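Local coordinates for M32 carboxypeptidase (Chitinophagaceae bacterium, PDB 7A03), which probably removes single amino acids from the C-terminal ends of peptides as a metal-dependent carboxypeptidase of the M32 (Taq) family, at residues L475-K478 with N482-Q485; V170-T175 with Y422-F427; S69-L74 with E93-N98; E9-Y14 with Y283-G288. All coordinates share one frame; numbering follows the deposited sequence.

Contact 1 of 4, residues L475-K478 with N482-Q485; sequences LCQK and NPLQ
C476 points from helix 472-480 toward the chain as it doubles back through N482, P483 and L484, and Q477 bends its end to it. The tight part lies round the main-chain oxygen of N482. Q477 CA stands 3.4 Å from N482 O in a CA-H...O contact whose angle at the hydrogen is 136°, and C476 O lies 3.3 Å from the same N482 O, an approach of two acceptors that contributes no bond. C476 O instead pairs with the hydroxyl of T480, which also bonds to the N482 backbone nitrogen and thereby helps hold the turn between helix and loop. The thiol suits this place because it is small: with SG anti to the backbone N (chi1 -175°) it leans toward the returning chain and settles 3.8 Å from L484 N, on the buried side.

The solvent side is looser in bonding rather than in distance: Q477 is exposed, and its amide makes no clear hydrogen bond across the contact. Its chain bends at chi2 (69°), which brings OE1 near the N482-P483 peptide; OE1 comes within 3.5 Å of P483 N, which has no hydrogen to offer, and 3.6 Å of P483 CD. A long, flexible polar side chain is at home on such a flank. N482 directs its CB away from the helix, and OD1 makes a weak hydrogen bond to the hydroxyl of Y488.

Helix 420-439 packs against the turn, and its Q431 bonds through its amide to P483 O and Q485 N, fastening the link between helices 472-480 and 486-497.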
loop_
_atom_site.group_PDB
_atom_site.type_symbol
_atom_site.label_atom_id
_atom_site.label_comp_id
_atom_site.label_asym_id
_atom_site.label_seq_id
_atom_site.Cartn_x
_atom_site.Cartn_y
_atom_site.Cartn_z
ATOM N N LEU A 475 14.491 6.174 8.319
ATOM C CA LEU A 475 13.351 6.658 9.083
ATOM C C LEU A 475 13.073 5.742 10.268
ATOM O O LEU A 475 12.896 6.199 11.401
ATOM C CB LEU A 475 12.133 6.746 8.165
ATOM C CG LEU A 475 10.958 7.560 8.678
ATOM C CD1 LEU A 475 11.382 8.966 9.061
ATOM C CD2 LEU A 475 9.854 7.588 7.618
ATOM N N CYS A 476 13.014 4.440 10.006
ATOM C CA CYS A 476 12.712 3.488 11.060
ATOM C C CYS A 476 13.798 3.499 12.142
ATOM O O CYS A 476 13.488 3.480 13.334
ATOM C CB CYS A 476 12.519 2.111 10.425
ATOM S SG CYS A 476 11.986 0.826 11.588
ATOM N N GLN A 477 15.072 3.590 11.744
ATOM C CA GLN A 477 16.168 3.657 12.709
ATOM C C GLN A 477 16.114 4.940 13.541
ATOM O O GLN A 477 16.299 4.904 14.765
ATOM C CB GLN A 477 17.503 3.560 11.965
ATOM C CG GLN A 477 18.746 3.734 12.834
ATOM C CD GLN A 477 18.953 2.579 13.788
ATOM O OE1 GLN A 477 18.801 1.414 13.416
ATOM N NE2 GLN A 477 19.307 2.897 15.024
ATOM N N LYS A 478 15.847 6.079 12.895
ATOM C CA LYS A 478 15.761 7.346 13.614
ATOM C C LYS A 478 14.631 7.339 14.641
ATOM O O LYS A 478 14.816 7.798 15.777
ATOM C CB LYS A 478 15.587 8.492 12.613
ATOM C CG LYS A 478 15.286 9.838 13.260
ATOM C CD LYS A 478 14.935 10.894 12.222
ATOM C CE LYS A 478 14.884 12.269 12.859
ATOM N NZ LYS A 478 14.258 13.265 11.952
ATOM N N ASN A 482 15.969 1.035 15.760
ATOM C CA ASN A 482 16.177 -0.291 15.196
ATOM C C ASN A 482 15.843 -0.265 13.715
ATOM O O ASN A 482 14.983 0.511 13.293
ATOM C CB ASN A 482 15.272 -1.321 15.881
ATOM C CG ASN A 482 15.726 -1.649 17.280
ATOM O OD1 ASN A 482 14.971 -1.493 18.242
ATOM N ND2 ASN A 482 16.968 -2.107 17.405
ATOM N N PRO A 483 16.477 -1.113 12.914
ATOM C CA PRO A 483 15.944 -1.398 11.580
ATOM C C PRO A 483 14.626 -2.142 11.718
ATOM O O PRO A 483 14.226 -2.548 12.816
ATOM C CB PRO A 483 17.016 -2.298 10.957
ATOM C CG PRO A 483 17.646 -2.975 12.125
ATOM C CD PRO A 483 17.607 -1.995 13.264
ATOM N N LEU A 484 13.948 -2.312 10.584
ATOM C CA LEU A 484 12.695 -3.059 10.571
ATOM C C LEU A 484 12.905 -4.455 11.144
ATOM O O LEU A 484 13.748 -5.218 10.662
ATOM C CB LEU A 484 12.135 -3.141 9.151
ATOM C CG LEU A 484 10.854 -3.979 9.030
ATOM C CD1 LEU A 484 9.770 -3.464 9.979
ATOM C CD2 LEU A 484 10.353 -4.036 7.592
ATOM N N GLN A 485 12.134 -4.778 12.176
ATOM C CA GLN A 485 12.217 -6.065 12.856
ATOM C C GLN A 485 10.821 -6.651 12.941
ATOM O O GLN A 485 9.933 -6.052 13.562
ATOM C CB GLN A 485 12.834 -5.904 14.247
ATOM C CG GLN A 485 14.290 -5.493 14.163
ATOM C CD GLN A 485 14.899 -5.155 15.502
ATOM O OE1 GLN A 485 14.219 -4.727 16.431
ATOM N NE2 GLN A 485 16.212 -5.339 15.606
#

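Contact 2 of 4, residues V170-T175 with Y422-F427; sequences VDMLDT and YSLGSF
L424, on helix 420-439, meets M172 and L173 in the first turn of helix 170-192. Ahead of it in the chain, Y422 looks to other parts of the protein: its hydroxyl bonds to H410, and its ring forms a cation-pi pair with R350. S423 likewise turns elsewhere, its hydroxyl bonding to H359 of helix 358-374.

L424 points toward helix 170-192, and one of its methyls, CD2, receives both partners. It touches L173 CD2 at 4.0 Å, the two leucine side chains crossing at about a right angle, and M172 CE reaches the same L424 CD2 at 4.1 Å. The methionine's CG lies anti to the backbone N (chi1 162°) and the chain stays extended beyond, carrying the terminal methyl across to the leucine. L173 is branched and compact, and L161 and Y366 pack against it.

F427 closes the segment with one ring face over S423 O, 3.2 Å above the plane and offset toward the rim, while the rings of F486 and F489 meet it edge-to-face. It also reaches I176 and V180, further along helix 170-192.

Between these segments only methyl packing acts, so the joint is apolar and lacks the directional hold of a polar link. No hydrogen bond crosses; T175 OG1 bonds to D171 O within its own helix, and D174 pairs with K370.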
loop_
_atom_site.group_PDB
_atom_site.type_symbol
_atom_site.label_atom_id
_atom_site.label_comp_id
_atom_site.label_asym_id
_atom_site.label_seq_id
_atom_site.Cartn_x
_atom_site.Cartn_y
_atom_site.Cartn_z
ATOM N N VAL A 170 16.692 -9.225 -1.596
ATOM C CA VAL A 170 16.362 -10.625 -1.332
ATOM C C VAL A 170 16.905 -11.087 0.011
ATOM O O VAL A 170 16.261 -11.883 0.697
ATOM C CB VAL A 170 16.790 -11.525 -2.511
ATOM C CG1 VAL A 170 16.943 -12.985 -2.084
ATOM C CG2 VAL A 170 15.781 -11.422 -3.631
ATOM N N ASP A 171 18.076 -10.601 0.426
ATOM C CA ASP A 171 18.618 -11.008 1.724
ATOM C C ASP A 171 17.701 -10.557 2.858
ATOM O O ASP A 171 17.280 -11.362 3.713
ATOM C CB ASP A 171 20.012 -10.400 1.889
ATOM C CG ASP A 171 20.721 -10.886 3.136
ATOM O OD1 ASP A 171 21.202 -12.038 3.142
ATOM O OD2 ASP A 171 20.802 -10.108 4.109
ATOM N N MET A 172 17.352 -9.265 2.849
ATOM C CA MET A 172 16.472 -8.678 3.853
ATOM C C MET A 172 15.104 -9.356 3.855
ATOM O O MET A 172 14.574 -9.728 4.912
ATOM C CB MET A 172 16.340 -7.182 3.549
ATOM C CG MET A 172 15.161 -6.485 4.189
ATOM S SD MET A 172 14.771 -4.968 3.294
ATOM C CE MET A 172 13.499 -4.278 4.353
ATOM N N LEU A 173 14.518 -9.538 2.671
ATOM C CA LEU A 173 13.178 -10.102 2.587
ATOM C C LEU A 173 13.166 -11.600 2.873
ATOM O O LEU A 173 12.192 -12.110 3.437
ATOM C CB LEU A 173 12.556 -9.774 1.225
ATOM C CG LEU A 173 12.149 -8.301 1.072
ATOM C CD1 LEU A 173 11.550 -7.997 -0.297
ATOM C CD2 LEU A 173 11.159 -7.932 2.153
ATOM N N ASP A 174 14.223 -12.328 2.504
ATOM C CA ASP A 174 14.293 -13.734 2.877
ATOM C C ASP A 174 14.295 -13.877 4.385
ATOM O O ASP A 174 13.603 -14.742 4.937
ATOM C CB ASP A 174 15.561 -14.371 2.317
ATOM C CG ASP A 174 15.424 -14.803 0.869
ATOM O OD1 ASP A 174 14.328 -14.672 0.276
ATOM O OD2 ASP A 174 16.444 -15.298 0.333
ATOM N N THR A 175 15.065 -13.030 5.073
ATOM C CA THR A 175 15.065 -13.083 6.533
ATOM C C THR A 175 13.672 -12.796 7.094
ATOM O O THR A 175 13.159 -13.538 7.954
ATOM C CB THR A 175 16.100 -12.091 7.059
ATOM O OG1 THR A 175 17.401 -12.533 6.657
ATOM C CG2 THR A 175 16.033 -11.960 8.590
ATOM N N TYR A 422 3.382 -4.502 0.711
ATOM C CA TYR A 422 2.213 -4.632 1.582
ATOM C C TYR A 422 2.623 -5.155 2.954
ATOM O O TYR A 422 2.273 -4.566 3.995
ATOM C CB TYR A 422 1.156 -5.556 0.969
ATOM C CG TYR A 422 0.512 -5.084 -0.312
ATOM C CD1 TYR A 422 -0.518 -4.149 -0.301
ATOM C CD2 TYR A 422 0.911 -5.611 -1.531
ATOM C CE1 TYR A 422 -1.118 -3.746 -1.470
ATOM C CE2 TYR A 422 0.324 -5.205 -2.710
ATOM C CZ TYR A 422 -0.691 -4.271 -2.673
ATOM O OH TYR A 422 -1.286 -3.877 -3.860
ATOM N N SER A 423 3.414 -6.235 2.974
ATOM C CA SER A 423 3.853 -6.779 4.251
ATOM C C SER A 423 4.782 -5.821 4.954
ATOM O O SER A 423 4.671 -5.644 6.172
ATOM C CB SER A 423 4.529 -8.140 4.102
ATOM O OG SER A 423 3.560 -9.121 3.787
ATOM N N LEU A 424 5.671 -5.159 4.206
ATOM C CA LEU A 424 6.553 -4.205 4.857
ATOM C C LEU A 424 5.723 -3.144 5.565
ATOM O O LEU A 424 6.004 -2.787 6.719
ATOM C CB LEU A 424 7.497 -3.572 3.831
ATOM C CG LEU A 424 8.564 -4.474 3.195
ATOM C CD1 LEU A 424 9.382 -3.708 2.147
ATOM C CD2 LEU A 424 9.470 -5.038 4.266
ATOM N N GLY A 425 4.644 -2.697 4.913
ATOM C CA GLY A 425 3.803 -1.693 5.529
ATOM C C GLY A 425 3.285 -2.178 6.864
ATOM O O GLY A 425 3.422 -1.496 7.887
ATOM N N SER A 426 2.758 -3.409 6.881
ATOM C CA SER A 426 2.195 -3.937 8.122
ATOM C C SER A 426 3.252 -4.017 9.209
ATOM O O SER A 426 2.987 -3.696 10.385
ATOM C CB SER A 426 1.604 -5.320 7.851
ATOM O OG SER A 426 0.522 -5.252 6.936
ATOM N N PHE A 427 4.471 -4.424 8.834
ATOM C CA PHE A 427 5.477 -4.641 9.860
ATOM C C PHE A 427 5.993 -3.307 10.371
ATOM O O PHE A 427 6.171 -3.127 11.589
ATOM C CB PHE A 427 6.583 -5.571 9.349
ATOM C CG PHE A 427 6.064 -6.884 8.810
ATOM C CD1 PHE A 427 4.847 -7.404 9.233
ATOM C CD2 PHE A 427 6.789 -7.592 7.858
ATOM C CE1 PHE A 427 4.356 -8.606 8.718
ATOM C CE2 PHE A 427 6.302 -8.799 7.345
ATOM C CZ PHE A 427 5.087 -9.301 7.774
#

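Contact 3 of 4, residues S69-L74 with E93-N98; sequences SLLHEL and EDYDKN
L71 lays one methyl against the root of Y95: CD1 is 3.9 Å from Y95 CB and 4.1 Å from Y95 CG, the two side chains meeting at a slant. At the next residue along, H72 and D96 approach from opposite directions. H72 NE2 and D96 OD1 stop 4.2 Å apart, too far for a bond, with imidazole and carboxylate planes 31° from each other; any attraction would depend on the charge of the histidine. D96 OD1 also lies in plane at the edge of the Y95 ring.

The next shell fixes these groups. A chi1 of 179° stretches the tyrosine from its helix past L71, and its hydroxyl hydrogen-bonds to A64 O, just ahead of helix 65-74; F62 packs beside it. A tyrosine suits the spot, being apolar along its length and polar where it meets the main chain. L71 is hemmed in by S91 and L92 of helix 82-100 and by Y14, whereas H72 stays on the exposed flank.

Helices 65-74 and 82-100 follow one another in the chain and run roughly antiparallel here: an alpha-helical hairpin, with a leucine and a tyrosine inside and H72 and D96 on its more exposed side.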
loop_
_atom_site.group_PDB
_atom_site.type_symbol
_atom_site.label_atom_id
_atom_site.label_comp_id
_atom_site.label_asym_id
_atom_site.label_seq_id
_atom_site.Cartn_x
_atom_site.Cartn_y
_atom_site.Cartn_z
ATOM N N SER A 69 20.684 18.800 -17.279
ATOM C CA SER A 69 21.820 19.704 -17.130
ATOM C C SER A 69 21.730 20.502 -15.835
ATOM O O SER A 69 22.732 20.661 -15.123
ATOM C CB SER A 69 21.929 20.631 -18.341
ATOM O OG SER A 69 22.083 19.875 -19.527
ATOM N N LEU A 70 20.532 20.989 -15.505
ATOM C CA LEU A 70 20.327 21.717 -14.257
ATOM C C LEU A 70 20.631 20.843 -13.041
ATOM O O LEU A 70 21.277 21.286 -12.085
ATOM C CB LEU A 70 18.881 22.196 -14.216
ATOM C CG LEU A 70 18.442 23.260 -13.221
ATOM C CD1 LEU A 70 19.336 24.484 -13.305
ATOM C CD2 LEU A 70 17.003 23.615 -13.546
ATOM N N LEU A 71 20.134 19.605 -13.038
ATOM C CA LEU A 71 20.383 18.727 -11.899
ATOM C C LEU A 71 21.872 18.460 -11.734
ATOM O O LEU A 71 22.395 18.461 -10.612
ATOM C CB LEU A 71 19.631 17.413 -12.079
ATOM C CG LEU A 71 18.123 17.543 -11.925
ATOM C CD1 LEU A 71 17.434 16.288 -12.436
ATOM C CD2 LEU A 71 17.774 17.813 -10.465
ATOM N N HIS A 72 22.572 18.236 -12.845
ATOM C CA HIS A 72 24.008 17.986 -12.768
ATOM C C HIS A 72 24.775 19.215 -12.292
ATOM O O HIS A 72 25.778 19.078 -11.582
ATOM C CB HIS A 72 24.505 17.486 -14.122
ATOM C CG HIS A 72 24.251 16.029 -14.353
ATOM N ND1 HIS A 72 24.829 15.042 -13.582
ATOM C CD2 HIS A 72 23.488 15.389 -15.270
ATOM C CE1 HIS A 72 24.430 13.859 -14.011
ATOM N NE2 HIS A 72 23.617 14.040 -15.036
ATOM N N GLU A 73 24.313 20.414 -12.650
ATOM C CA GLU A 73 24.938 21.631 -12.139
ATOM C C GLU A 73 24.683 21.797 -10.645
ATOM O O GLU A 73 25.593 22.141 -9.884
ATOM C CB GLU A 73 24.419 22.839 -12.913
ATOM C CG GLU A 73 24.779 24.184 -12.313
ATOM C CD GLU A 73 24.089 25.337 -13.028
ATOM O OE1 GLU A 73 23.119 25.081 -13.778
ATOM O OE2 GLU A 73 24.521 26.495 -12.844
ATOM N N LEU A 74 23.457 21.529 -10.203
ATOM C CA LEU A 74 23.109 21.706 -8.801
ATOM C C LEU A 74 23.739 20.650 -7.906
ATOM O O LEU A 74 23.901 20.893 -6.701
ATOM C CB LEU A 74 21.589 21.705 -8.649
ATOM C CG LEU A 74 20.965 23.019 -9.113
ATOM C CD1 LEU A 74 19.514 22.838 -9.543
ATOM C CD2 LEU A 74 21.077 24.014 -7.983
ATOM N N GLU A 93 18.645 10.937 -9.199
ATOM C CA GLU A 93 18.426 9.493 -9.282
ATOM C C GLU A 93 17.182 9.162 -10.111
ATOM O O GLU A 93 17.227 8.311 -11.019
ATOM C CB GLU A 93 18.310 8.905 -7.877
ATOM C CG GLU A 93 19.638 8.852 -7.150
ATOM C CD GLU A 93 19.510 8.395 -5.711
ATOM O OE1 GLU A 93 18.435 7.874 -5.337
ATOM O OE2 GLU A 93 20.488 8.566 -4.951
ATOM N N ASP A 94 16.057 9.812 -9.783
ATOM C CA ASP A 94 14.804 9.640 -10.520
ATOM C C ASP A 94 15.004 9.895 -12.011
ATOM O O ASP A 94 14.451 9.183 -12.854
ATOM C CB ASP A 94 13.739 10.612 -9.983
ATOM C CG ASP A 94 13.310 10.315 -8.540
ATOM O OD1 ASP A 94 13.610 9.225 -8.025
ATOM O OD2 ASP A 94 12.651 11.190 -7.917
ATOM N N TYR A 95 15.799 10.913 -12.346
ATOM C CA TYR A 95 15.990 11.310 -13.735
ATOM C C TYR A 95 16.860 10.306 -14.477
ATOM O O TYR A 95 16.533 9.914 -15.605
ATOM C CB TYR A 95 16.616 12.706 -13.762
ATOM C CG TYR A 95 16.907 13.273 -15.133
ATOM C CD1 TYR A 95 18.128 13.039 -15.765
ATOM C CD2 TYR A 95 15.972 14.072 -15.781
ATOM C CE1 TYR A 95 18.395 13.581 -17.020
ATOM C CE2 TYR A 95 16.238 14.616 -17.042
ATOM C CZ TYR A 95 17.442 14.363 -17.648
ATOM O OH TYR A 95 17.689 14.907 -18.884
ATOM N N ASP A 96 17.953 9.854 -13.853
ATOM C CA ASP A 96 18.903 8.981 -14.545
ATOM C C ASP A 96 18.331 7.584 -14.752
ATOM O O ASP A 96 18.684 6.898 -15.735
ATOM C CB ASP A 96 20.216 8.900 -13.765
ATOM C CG ASP A 96 21.078 10.133 -13.941
ATOM O OD1 ASP A 96 20.902 10.857 -14.946
ATOM O OD2 ASP A 96 21.947 10.369 -13.076
ATOM N N LYS A 97 17.460 7.150 -13.836
ATOM C CA LYS A 97 16.795 5.864 -14.012
ATOM C C LYS A 97 16.221 5.725 -15.421
ATOM O O LYS A 97 16.483 4.737 -16.117
ATOM C CB LYS A 97 15.716 5.703 -12.942
ATOM C CG LYS A 97 15.357 4.268 -12.656
ATOM C CD LYS A 97 13.899 4.039 -12.984
ATOM C CE LYS A 97 13.685 2.623 -13.451
ATOM N NZ LYS A 97 12.287 2.335 -13.876
ATOM N N ASN A 98 15.474 6.736 -15.877
ATOM C CA ASN A 98 14.917 6.697 -17.229
ATOM C C ASN A 98 16.012 6.621 -18.287
ATOM O O ASN A 98 15.843 5.967 -19.327
ATOM C CB ASN A 98 14.043 7.929 -17.469
ATOM C CG ASN A 98 12.881 8.015 -16.503
ATOM O OD1 ASN A 98 12.003 7.156 -16.496
ATOM N ND2 ASN A 98 12.868 9.059 -15.683
#

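Contact 4 of 4, residues E9-Y14 with Y283-G288; sequences EQYAAY and YGLPCG
The rings of Y11 and Y14 carry helix 9-37 to L285 and P286. One face of the Y11 ring receives Y14 CD2, 3.7 Å above its plane and offset toward the rim, while Y11 O lies in plane at the edge of the Y14 ring. Across the contact L285 sets one methyl near each phenol: CD2 comes 4.0 Å from Y14 CE2 at a slant, and CD1 lies 4.0 Å from Y11 OH. Y14 OH also meets the proline ring, 3.4 Å from P286 CD.

The first torsion of both tyrosines (-172° in Y11, 158° in Y14) swings the ring away from the backbone N and sends it off the helix toward the loop. Their hydroxyls are satisfied by helix 82-100: Y11 OH bonds to N87 and Y14 OH to S91. Long aromatic side chains with polar ends therefore do two jobs, filling an apolar layer and bonding beyond it. In the largely helical fold of this peptidase, the loop 283-288 follows helix 258-277, which bears the HExxH sequence signature expected of the metal-binding helix, so the contact joins the N-terminal helix to the chain leaving that helix.

G284 suits its place because its backbone angles (phi 84°) would press a CB against Y283 O. After it, L285 O accepts the G288 nitrogen at 2.7 Å, closing the short 3-10 turn that P286 begins. N87 serves both sides, its ND2 bonding to Y11 OH and its OD1 to C287 N.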
loop_
_atom_site.group_PDB
_atom_site.type_symbol
_atom_site.label_atom_id
_atom_site.label_comp_id
_atom_site.label_asym_id
_atom_site.label_seq_id
_atom_site.Cartn_x
_atom_site.Cartn_y
_atom_site.Cartn_z
ATOM N N GLU A 9 19.301 31.173 -8.069
ATOM C CA GLU A 9 18.564 31.283 -9.324
ATOM C C GLU A 9 18.405 29.915 -9.978
ATOM O O GLU A 9 17.323 29.560 -10.468
ATOM C CB GLU A 9 19.327 32.234 -10.244
ATOM C CG GLU A 9 18.537 32.820 -11.388
ATOM C CD GLU A 9 19.228 34.041 -11.977
ATOM O OE1 GLU A 9 18.529 34.936 -12.490
ATOM O OE2 GLU A 9 20.476 34.109 -11.916
ATOM N N GLN A 10 19.472 29.121 -9.957
ATOM C CA GLN A 10 19.447 27.782 -10.532
ATOM C C GLN A 10 18.557 26.834 -9.727
ATOM O O GLN A 10 17.813 26.028 -10.307
ATOM C CB GLN A 10 20.879 27.253 -10.670
ATOM C CG GLN A 10 21.697 27.083 -9.369
ATOM C CD GLN A 10 21.580 28.243 -8.383
ATOM O OE1 GLN A 10 21.611 29.413 -8.773
ATOM N NE2 GLN A 10 21.433 27.919 -7.100
ATOM N N TYR A 11 18.612 26.900 -8.394
ATOM C CA TYR A 11 17.696 26.069 -7.621
ATOM C C TYR A 11 16.251 26.479 -7.873
ATOM O O TYR A 11 15.365 25.621 -7.970
ATOM C CB TYR A 11 18.038 26.088 -6.128
ATOM C CG TYR A 11 17.226 25.083 -5.340
ATOM C CD1 TYR A 11 17.641 23.766 -5.228
ATOM C CD2 TYR A 11 16.030 25.452 -4.728
ATOM C CE1 TYR A 11 16.887 22.830 -4.530
ATOM C CE2 TYR A 11 15.270 24.529 -4.032
ATOM C CZ TYR A 11 15.716 23.224 -3.922
ATOM O OH TYR A 11 14.968 22.304 -3.236
ATOM N N ALA A 12 15.994 27.789 -8.004
ATOM C CA ALA A 12 14.641 28.233 -8.315
ATOM C C ALA A 12 14.189 27.716 -9.674
ATOM O O ALA A 12 13.009 27.402 -9.855
ATOM C CB ALA A 12 14.543 29.760 -8.241
ATOM N N ALA A 13 15.116 27.586 -10.633
ATOM C CA ALA A 13 14.716 27.033 -11.929
ATOM C C ALA A 13 14.397 25.546 -11.821
ATOM O O ALA A 13 13.450 25.056 -12.455
ATOM C CB ALA A 13 15.796 27.295 -12.982
ATOM N N TYR A 14 15.170 24.817 -11.009
ATOM C CA TYR A 14 14.835 23.424 -10.714
ATOM C C TYR A 14 13.435 23.304 -10.110
ATOM O O TYR A 14 12.622 22.468 -10.534
ATOM C CB TYR A 14 15.895 22.835 -9.783
ATOM C CG TYR A 14 15.437 21.638 -8.988
ATOM C CD1 TYR A 14 15.340 20.382 -9.579
ATOM C CD2 TYR A 14 15.125 21.757 -7.638
ATOM C CE1 TYR A 14 14.925 19.266 -8.841
ATOM C CE2 TYR A 14 14.712 20.668 -6.904
ATOM C CZ TYR A 14 14.617 19.420 -7.502
ATOM O OH TYR A 14 14.199 18.345 -6.734
ATOM N N TYR A 283 6.067 21.002 -2.538
ATOM C CA TYR A 283 5.234 20.489 -3.616
ATOM C C TYR A 283 6.075 20.198 -4.855
ATOM O O TYR A 283 6.848 21.046 -5.305
ATOM C CB TYR A 283 4.216 21.575 -3.940
ATOM C CG TYR A 283 3.350 21.323 -5.158
ATOM C CD1 TYR A 283 2.217 20.536 -5.064
ATOM C CD2 TYR A 283 3.663 21.887 -6.399
ATOM C CE1 TYR A 283 1.404 20.314 -6.160
ATOM C CE2 TYR A 283 2.850 21.667 -7.496
ATOM C CZ TYR A 283 1.733 20.881 -7.372
ATOM O OH TYR A 283 0.929 20.669 -8.462
ATOM N N GLY A 284 5.940 18.987 -5.390
ATOM C CA GLY A 284 6.666 18.611 -6.587
ATOM C C GLY A 284 8.079 18.117 -6.375
ATOM O O GLY A 284 8.706 17.662 -7.338
ATOM N N LEU A 285 8.601 18.164 -5.152
ATOM C CA LEU A 285 9.992 17.842 -4.865
ATOM C C LEU A 285 10.069 16.589 -4.008
ATOM O O LEU A 285 9.115 16.251 -3.297
ATOM C CB LEU A 285 10.658 19.003 -4.115
ATOM C CG LEU A 285 10.380 20.400 -4.676
ATOM C CD1 LEU A 285 11.117 21.470 -3.876
ATOM C CD2 LEU A 285 10.825 20.479 -6.127
ATOM N N PRO A 286 11.202 15.877 -4.039
ATOM C CA PRO A 286 11.276 14.619 -3.280
ATOM C C PRO A 286 10.957 14.774 -1.804
ATOM O O PRO A 286 10.288 13.910 -1.227
ATOM C CB PRO A 286 12.710 14.126 -3.543
ATOM C CG PRO A 286 13.056 14.730 -4.895
ATOM C CD PRO A 286 12.402 16.095 -4.867
ATOM N N CYS A 287 11.378 15.876 -1.185
ATOM C CA CYS A 287 11.060 16.088 0.221
ATOM C C CYS A 287 9.616 16.538 0.446
ATOM O O CYS A 287 9.245 16.803 1.588
ATOM C CB CYS A 287 12.094 16.992 0.902
ATOM S SG CYS A 287 13.748 16.235 0.963
ATOM N N GLY A 288 8.789 16.595 -0.601
ATOM C CA GLY A 288 7.357 16.775 -0.451
ATOM C C GLY A 288 6.518 15.579 -0.849
ATOM O O GLY A 288 5.293 15.713 -0.956
#

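Overall arrangement
From the N terminus, contact 4 opens first, at 9-14, and its loop stays open until 283-288. Within it contact 3 opens and closes over a short span, pairing two successive helices; the two touch where L70, L71 and L74 pack on Q10 and Y14, their centres 12 Å apart. Contact 2 begins at 170-175, while contact 4 is still open, and ends at 422-427, so these two cross. Contact 1 follows as a local turn near the C terminus and meets contact 2 where L484 packs on L424 and F427. Contacts 3 and 4 thus unite the N-terminal helices with the loop after helix 258-277; contact 2 brings helix 170-192 to helix 420-439, against which contact 1 sets its turn.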